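Local structure of histidinol dehydrogenase (Elizabethkingia anophelis NUHP1, 6AN0) at residues L244-T249 against L332-E337. The protein probably catalyses the last steps of histidine biosynthesis, the two NAD-dependent oxidations of L-histidinol through L-histidinaldehyde to L-histidine, with one zinc ion per subunit as cofactor. Sequence-based numbering, arbitrary orientation.
Sequences LVIADT and LILAIE
Strands 244-247 and 332-335 are neighbours in the parallel beta-sheet of an alpha/beta Rossmann-like domain, with helices 253-264 and 317-327 packed on its two faces. Their directions diverge by only 12°. I333 turns both its N and its O to strand 244-247: its N donates to L244 O (2.9 Å), and its O accepts from I246 N, nearly along the C=O axis. I246 O then accepts the more bent bond from A335 N.

On the face under helix 317-327, branched side chains stand side by side in cross-strand pairs. L332, with CG anti to its backbone N (chi1 171°) and chi2 60°, brings CD1 close to L244 O and to 3.6 Å from L244 CD2. I246 fills the next position: its CD1 lies 3.8 Å from L334 CD2, the branch L334 turns toward it, while its CG2 reaches forward to within 4.0 Å of I336 CG2. I246 thus spans L334 and I336 from the neighbouring strand, with C320 and I321 of the helix touching it.

On the face under helix 253-264 the contacts are looser. V245 rests CG2 against I333 CB at 4.0 Å, and V256 and L260 also touch V245; beyond them A247 CB and A335 CB stand 4.5 Å apart, while A335 CB lies against I246 O. The side chain of I333 lies about 10 Å from a bound zinc ion, placing this face of the pair near the metal site.

Past the strands, A335 centres an inverse gamma turn. D248 crosses I336 roughly at a right angle; T250 OG1 hydrogen-bonds D248 OD1, and D248 OD2 accepts a weak but straight bond from E337 N at 3.4 Å.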
ATOM      1  N   LEU A 244       3.798 -20.266  11.860  1.00 21.03           N
ATOM      2  CA  LEU A 244       4.036 -20.416  13.285  1.00 23.02           C
ATOM      3  C   LEU A 244       2.785 -21.031  13.889  1.00 25.10           C
ATOM      4  O   LEU A 244       1.673 -20.569  13.611  1.00 18.31           O
ATOM      5  CB  LEU A 244       4.372 -19.070  13.940  1.00 20.23           C
ATOM      6  CG  LEU A 244       4.791 -19.052  15.416  1.00 20.38           C
ATOM      7  CD1 LEU A 244       5.729 -17.879  15.668  1.00 24.72           C
ATOM      8  CD2 LEU A 244       3.569 -18.971  16.357  1.00 21.34           C
ATOM      9  N   VAL A 245       2.967 -22.097  14.663  1.00 22.67           N
ATOM     10  CA  VAL A 245       1.881 -22.803  15.335  1.00 23.11           C
ATOM     11  C   VAL A 245       2.052 -22.628  16.836  1.00 22.74           C
ATOM     12  O   VAL A 245       3.161 -22.771  17.360  1.00 25.43           O
ATOM     13  CB  VAL A 245       1.869 -24.302  14.970  1.00 23.37           C
ATOM     14  CG1 VAL A 245       0.701 -25.027  15.669  1.00 22.60           C
ATOM     15  CG2 VAL A 245       1.832 -24.486  13.460  1.00 21.33           C
ATOM     16  N   ILE A 246       0.946 -22.351  17.527  1.00 20.33           N
ATOM     17  CA  ILE A 246       0.889 -22.351  18.988  1.00 23.63           C
ATOM     18  C   ILE A 246       0.005 -23.516  19.424  1.00 25.90           C
ATOM     19  O   ILE A 246      -1.158 -23.613  19.005  1.00 25.14           O
ATOM     20  CB  ILE A 246       0.346 -21.024  19.537  1.00 26.78           C
ATOM     21  CG1 ILE A 246       1.242 -19.857  19.091  1.00 22.60           C
ATOM     22  CG2 ILE A 246       0.235 -21.085  21.059  1.00 24.28           C
ATOM     23  CD1 ILE A 246       0.780 -18.482  19.636  1.00 22.14           C
ATOM     24  N   ALA A 247       0.541 -24.392  20.275  1.00 25.23           N
ATOM     25  CA  ALA A 247      -0.145 -25.626  20.652  1.00 28.95           C
ATOM     26  C   ALA A 247      -0.139 -25.815  22.164  1.00 26.93           C
ATOM     27  O   ALA A 247       0.917 -25.729  22.793  1.00 27.06           O
ATOM     28  CB  ALA A 247       0.521 -26.836  19.977  1.00 27.57           C
ATOM     29  N   ASP A 248      -1.306 -26.098  22.746  1.00 23.95           N
ATOM     30  CA  ASP A 248      -1.368 -26.475  24.152  1.00 29.74           C
ATOM     31  C   ASP A 248      -1.758 -27.951  24.246  1.00 31.28           C
ATOM     32  O   ASP A 248      -1.722 -28.681  23.248  1.00 29.31           O
ATOM     33  CB  ASP A 248      -2.310 -25.535  24.929  1.00 32.29           C
ATOM     34  CG  ASP A 248      -3.774 -25.673  24.528  1.00 33.25           C
ATOM     35  OD1 ASP A 248      -4.122 -26.575  23.744  1.00 32.11           O
ATOM     36  OD2 ASP A 248      -4.591 -24.856  25.014  1.00 39.85           O
ATOM     37  N   THR A 249      -2.119 -28.402  25.454  1.00 28.48           N
ATOM     38  CA  THR A 249      -2.435 -29.813  25.651  1.00 32.05           C
ATOM     39  C   THR A 249      -3.675 -30.266  24.881  1.00 30.59           C
ATOM     40  O   THR A 249      -3.889 -31.477  24.749  1.00 32.64           O
ATOM     41  CB  THR A 249      -2.614 -30.112  27.149  1.00 31.04           C
ATOM     42  OG1 THR A 249      -3.650 -29.276  27.673  1.00 35.08           O
ATOM     43  CG2 THR A 249      -1.326 -29.837  27.904  1.00 34.95           C
ATOM     44  N   LEU A 332      -0.410 -17.957  11.031  1.00 17.87           N
ATOM     45  CA  LEU A 332      -0.434 -18.284  12.456  1.00 16.75           C
ATOM     46  C   LEU A 332      -1.521 -19.322  12.687  1.00 18.47           C
ATOM     47  O   LEU A 332      -2.679 -19.080  12.349  1.00 19.27           O
ATOM     48  CB  LEU A 332      -0.716 -17.029  13.285  1.00 16.10           C
ATOM     49  CG  LEU A 332      -0.982 -17.245  14.777  1.00 18.54           C
ATOM     50  CD1 LEU A 332       0.244 -17.910  15.423  1.00 18.28           C
ATOM     51  CD2 LEU A 332      -1.295 -15.919  15.462  1.00 16.93           C
ATOM     52  N   ILE A 333      -1.168 -20.464  13.274  1.00 18.04           N
ATOM     53  CA  ILE A 333      -2.162 -21.473  13.643  1.00 18.64           C
ATOM     54  C   ILE A 333      -2.277 -21.509  15.163  1.00 21.83           C
ATOM     55  O   ILE A 333      -1.297 -21.791  15.865  1.00 19.24           O
ATOM     56  CB  ILE A 333      -1.812 -22.861  13.082  1.00 20.87           C
ATOM     57  CG1 ILE A 333      -1.662 -22.801  11.550  1.00 20.46           C
ATOM     58  CG2 ILE A 333      -2.889 -23.883  13.487  1.00 22.28           C
ATOM     59  CD1 ILE A 333      -1.360 -24.152  10.885  1.00 23.78           C
ATOM     60  N   LEU A 334      -3.481 -21.246  15.679  1.00 18.10           N
ATOM     61  CA  LEU A 334      -3.736 -21.314  17.121  1.00 20.96           C
ATOM     62  C   LEU A 334      -4.398 -22.653  17.416  1.00 22.39           C
ATOM     63  O   LEU A 334      -5.622 -22.780  17.393  1.00 22.09           O
ATOM     64  CB  LEU A 334      -4.607 -20.155  17.599  1.00 21.70           C
ATOM     65  CG  LEU A 334      -4.031 -18.754  17.431  1.00 24.63           C
ATOM     66  CD1 LEU A 334      -4.986 -17.765  18.117  1.00 27.26           C
ATOM     67  CD2 LEU A 334      -2.591 -18.648  17.996  1.00 20.91           C
ATOM     68  N   ALA A 335      -3.576 -23.661  17.711  1.00 21.72           N
ATOM     69  CA  ALA A 335      -4.076 -24.993  18.044  1.00 22.28           C
ATOM     70  C   ALA A 335      -4.288 -25.090  19.553  1.00 22.92           C
ATOM     71  O   ALA A 335      -3.643 -25.852  20.279  1.00 25.04           O
ATOM     72  CB  ALA A 335      -3.119 -26.068  17.529  1.00 19.88           C
ATOM     73  N   ILE A 336      -5.217 -24.265  20.031  1.00 28.24           N
ATOM     74  CA  ILE A 336      -5.446 -24.131  21.458  1.00 28.00           C
ATOM     75  C   ILE A 336      -6.936 -24.058  21.719  1.00 37.15           C
ATOM     76  O   ILE A 336      -7.750 -23.820  20.822  1.00 28.23           O
ATOM     77  CB  ILE A 336      -4.771 -22.887  22.073  1.00 29.46           C
ATOM     78  CG1 ILE A 336      -5.436 -21.609  21.508  1.00 31.62           C
ATOM     79  CG2 ILE A 336      -3.264 -22.930  21.882  1.00 34.26           C
ATOM     80  CD1 ILE A 336      -4.734 -20.319  21.857  1.00 31.03           C
ATOM     81  N   GLU A 337      -7.251 -24.275  22.988  1.00 38.03           N
ATOM     82  CA  GLU A 337      -8.580 -24.126  23.544  1.00 49.24           C
ATOM     83  C   GLU A 337      -8.996 -22.661  23.582  1.00 34.34           C
ATOM     84  O   GLU A 337      -8.187 -21.784  23.907  1.00 37.33           O
ATOM     85  CB  GLU A 337      -8.550 -24.685  24.962  1.00 43.69           C
ATOM     86  CG  GLU A 337      -9.818 -25.274  25.479  1.00 57.60           C
ATOM     87  CD  GLU A 337      -9.549 -26.128  26.697  1.00 53.71           C
ATOM     88  OE1 GLU A 337      -8.882 -25.644  27.643  1.00 48.49           O
ATOM     89  OE2 GLU A 337      -9.976 -27.299  26.698  1.00 67.12           O
TER